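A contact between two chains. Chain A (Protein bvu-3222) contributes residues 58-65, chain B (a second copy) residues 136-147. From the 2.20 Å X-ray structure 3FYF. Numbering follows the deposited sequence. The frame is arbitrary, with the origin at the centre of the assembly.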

# COMPACT_ATOMS: atom_id res chain seq x y z
N ARG A 58 9.43 6.16 5.24
CA ARG A 58 9.46 7.03 6.43
C ARG A 58 8.94 8.43 6.15
O ARG A 58 8.17 8.98 6.93
CB ARG A 58 10.88 7.11 6.99
N ASN A 59 9.34 8.98 5.00
CA ASN A 59 8.90 10.29 4.55
C ASN A 59 7.52 10.33 3.87
O ASN A 59 7.20 11.29 3.18
CB ASN A 59 9.97 10.95 3.67
CG ASN A 59 10.21 10.21 2.36
OD1 ASN A 59 9.76 9.07 2.16
ND2 ASN A 59 10.94 10.85 1.46
N GLY A 60 6.73 9.28 4.07
CA GLY A 60 5.35 9.26 3.61
C GLY A 60 5.12 8.83 2.17
O GLY A 60 3.97 8.74 1.72
N ILE A 61 6.21 8.56 1.44
CA ILE A 61 6.12 8.09 0.06
C ILE A 61 5.59 6.67 0.04
O ILE A 61 6.06 5.82 0.79
CB ILE A 61 7.51 8.18 -0.64
CG1 ILE A 61 7.82 9.63 -1.01
CG2 ILE A 61 7.60 7.28 -1.90
CD1 ILE A 61 9.25 9.84 -1.42
N MET A 62 4.56 6.43 -0.76
CA MET A 62 4.18 5.07 -1.09
C MET A 62 4.36 4.77 -2.57
O MET A 62 4.10 5.62 -3.44
CB MET A 62 2.82 4.62 -0.51
CG MET A 62 1.61 4.62 -1.41
SD MET A 62 1.34 3.35 -2.67
CE MET A 62 0.45 4.48 -3.70
N ARG A 63 4.81 3.56 -2.84
CA ARG A 63 5.05 3.11 -4.19
C ARG A 63 4.47 1.71 -4.37
O ARG A 63 4.75 0.83 -3.56
CB ARG A 63 6.56 3.08 -4.44
CG ARG A 63 6.98 3.78 -5.72
CD ARG A 63 6.67 2.97 -6.94
NE ARG A 63 7.19 3.59 -8.15
CZ ARG A 63 6.76 3.29 -9.37
NH1 ARG A 63 5.79 2.40 -9.53
NH2 ARG A 63 7.30 3.89 -10.42
N PHE A 64 3.66 1.52 -5.41
CA PHE A 64 3.19 0.17 -5.77
C PHE A 64 4.35 -0.58 -6.42
O PHE A 64 5.06 -0.02 -7.24
CB PHE A 64 1.99 0.24 -6.71
CG PHE A 64 0.72 0.68 -6.05
CD1 PHE A 64 0.10 -0.12 -5.11
CD2 PHE A 64 0.14 1.90 -6.38
CE1 PHE A 64 -1.07 0.28 -4.49
CE2 PHE A 64 -1.04 2.30 -5.78
CZ PHE A 64 -1.65 1.49 -4.83
N VAL A 65 4.56 -1.83 -6.02
CA VAL A 65 5.75 -2.58 -6.43
C VAL A 65 5.42 -3.99 -6.89
O VAL A 65 4.28 -4.44 -6.77
CB VAL A 65 6.83 -2.66 -5.28
CG1 VAL A 65 7.31 -1.27 -4.85
CG2 VAL A 65 6.32 -3.46 -4.09
N ILE B 136 -1.14 14.97 1.80
CA ILE B 136 -0.91 14.15 0.62
C ILE B 136 0.57 14.16 0.26
O ILE B 136 1.19 15.22 0.21
CB ILE B 136 -1.75 14.62 -0.61
CG1 ILE B 136 -3.25 14.56 -0.31
CG2 ILE B 136 -1.42 13.79 -1.86
CD1 ILE B 136 -4.15 15.25 -1.36
N VAL B 137 1.13 12.98 0.04
CA VAL B 137 2.46 12.86 -0.53
C VAL B 137 2.29 12.18 -1.88
O VAL B 137 1.78 11.06 -1.93
CB VAL B 137 3.40 12.03 0.37
CG1 VAL B 137 4.78 11.92 -0.26
CG2 VAL B 137 3.49 12.64 1.80
N LEU B 138 2.69 12.86 -2.95
CA LEU B 138 2.67 12.29 -4.31
C LEU B 138 4.08 11.86 -4.71
O LEU B 138 5.01 12.66 -4.67
CB LEU B 138 2.11 13.32 -5.30
CG LEU B 138 2.27 13.15 -6.82
CD1 LEU B 138 1.42 12.00 -7.35
CD2 LEU B 138 1.88 14.44 -7.52
N THR B 139 4.23 10.60 -5.10
CA THR B 139 5.52 10.06 -5.54
C THR B 139 5.90 10.64 -6.91
O THR B 139 5.13 10.55 -7.86
CB THR B 139 5.49 8.51 -5.58
OG1 THR B 139 5.03 8.00 -4.33
CG2 THR B 139 6.86 7.94 -5.88
N GLY B 140 7.10 11.22 -7.00
CA GLY B 140 7.59 11.84 -8.23
C GLY B 140 7.73 10.89 -9.40
O GLY B 140 8.20 9.76 -9.24
N GLY B 141 7.30 11.34 -10.58
CA GLY B 141 7.29 10.51 -11.79
C GLY B 141 6.17 9.49 -11.85
O GLY B 141 6.19 8.62 -12.71
N THR B 142 5.21 9.58 -10.93
CA THR B 142 4.04 8.68 -10.87
C THR B 142 2.80 9.49 -10.49
O THR B 142 2.91 10.66 -10.13
CB THR B 142 4.18 7.57 -9.79
OG1 THR B 142 4.08 8.17 -8.49
CG2 THR B 142 5.49 6.78 -9.89
N ASN B 143 1.62 8.86 -10.54
CA ASN B 143 0.43 9.41 -9.87
C ASN B 143 0.04 8.65 -8.59
O ASN B 143 -1.08 8.72 -8.11
CB ASN B 143 -0.78 9.60 -10.82
CG ASN B 143 -1.49 8.29 -11.20
OD1 ASN B 143 -2.67 8.31 -11.54
ND2 ASN B 143 -0.77 7.18 -11.17
N GLN B 144 1.02 7.93 -8.05
CA GLN B 144 0.82 7.15 -6.84
C GLN B 144 0.99 8.05 -5.63
O GLN B 144 1.99 8.76 -5.49
CB GLN B 144 1.79 5.97 -6.82
CG GLN B 144 1.54 5.00 -7.96
CD GLN B 144 2.67 4.02 -8.15
OE1 GLN B 144 3.39 3.68 -7.21
NE2 GLN B 144 2.82 3.53 -9.38
N ALA B 145 -0.02 8.07 -4.78
CA ALA B 145 -0.02 9.03 -3.68
C ALA B 145 -0.64 8.46 -2.42
O ALA B 145 -1.49 7.58 -2.48
CB ALA B 145 -0.71 10.33 -4.09
N SER B 146 -0.18 8.99 -1.29
CA SER B 146 -0.64 8.62 0.04
C SER B 146 -1.30 9.82 0.72
O SER B 146 -0.72 10.91 0.77
CB SER B 146 0.55 8.17 0.87
OG SER B 146 0.11 7.44 2.00
N VAL B 147 -2.49 9.62 1.27
CA VAL B 147 -3.25 10.69 1.92
C VAL B 147 -3.46 10.36 3.39
O VAL B 147 -4.14 9.39 3.69
CB VAL B 147 -4.66 10.87 1.30
CG1 VAL B 147 -5.37 12.05 1.91
CG2 VAL B 147 -4.56 11.07 -0.18
O HOH W 1 2.03 8.73 3.86
O HOH W 2 3.51 8.95 -2.27

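The chain A stretch lies across one face of a chain B hairpin, and the backbone groups of chain A that find partners across the contact bond to side chains and water rather than joining a shared sheet. The strand axes of 62-64 and 144-147 come no closer than 6.3 Å, at 138° between their directions, while the hairpin pairs its own backbone groups internally: Val B137 and Ser B146 pair in both directions, and Thr B139 N donates to Gln B144 O. What faces the partner is mainly a set of side chains, Val B137, Thr B139, Gln B144 and Ser B146, all with CA-to-CB pointing toward chain A.

Two of these make the direct hydrogen bonds. Thr B139 OG1 donates to Met A62 O at 2.7 Å, and Phe A64 N donates to Gln B144 OE1 at 2.8 Å with an angle of 161°. One hydroxyl and one amide oxygen thus serve a carbonyl and an NH two residues apart on the chain A strand.

Water completes the pattern. Water 2 accepts from Met A62 N at 3.1 Å and donates to Val B137 O and to Thr B139 OG1, each at 2.7 Å. Thr B139 OG1 therefore receives from the water while giving to Met A62 O, and both backbone polar atoms of Met A62 are satisfied. Water 1 donates to Gly A60 O at 2.9 Å and to Ser B146 OG at 3.0 Å; that hydroxyl is also hydrogen-bonded elsewhere in the structure.

The loop that links the two bonding residues begins with a type II turn, from Thr B139 to Thr B142. Here Thr B142 OG1 donates to Thr B139 O at 2.7 Å, adding to the backbone bond from Thr B142 N to Thr B139 O at 3.2 Å, and it accepts from Gln B144 N at 3.1 Å.

Arg A63 follows a different rule. Its NH1 sits 3.2 Å from Gln B144 NE2, but both are donors and no hydrogen bond joins them; NH1 instead makes a weak bond to Phe A64 O at 3.4 Å. The guanidinium packs one face over Thr B142 CG2, which lies 3.5 Å from Arg A63 NH2.

Apolar contacts lie alongside the polar ones. Ile A61 CG1 meets Val B137 CG1 at 3.9 Å, and Met A62 CE reaches Gln B144 CB at 3.7 Å. Gly A60 fits closely: with a positive phi, which by itself favours glycine, an ideal CB on Gly A60 would point toward chain B and stand 3.1 Å from Val B137 CG2, a tight approach.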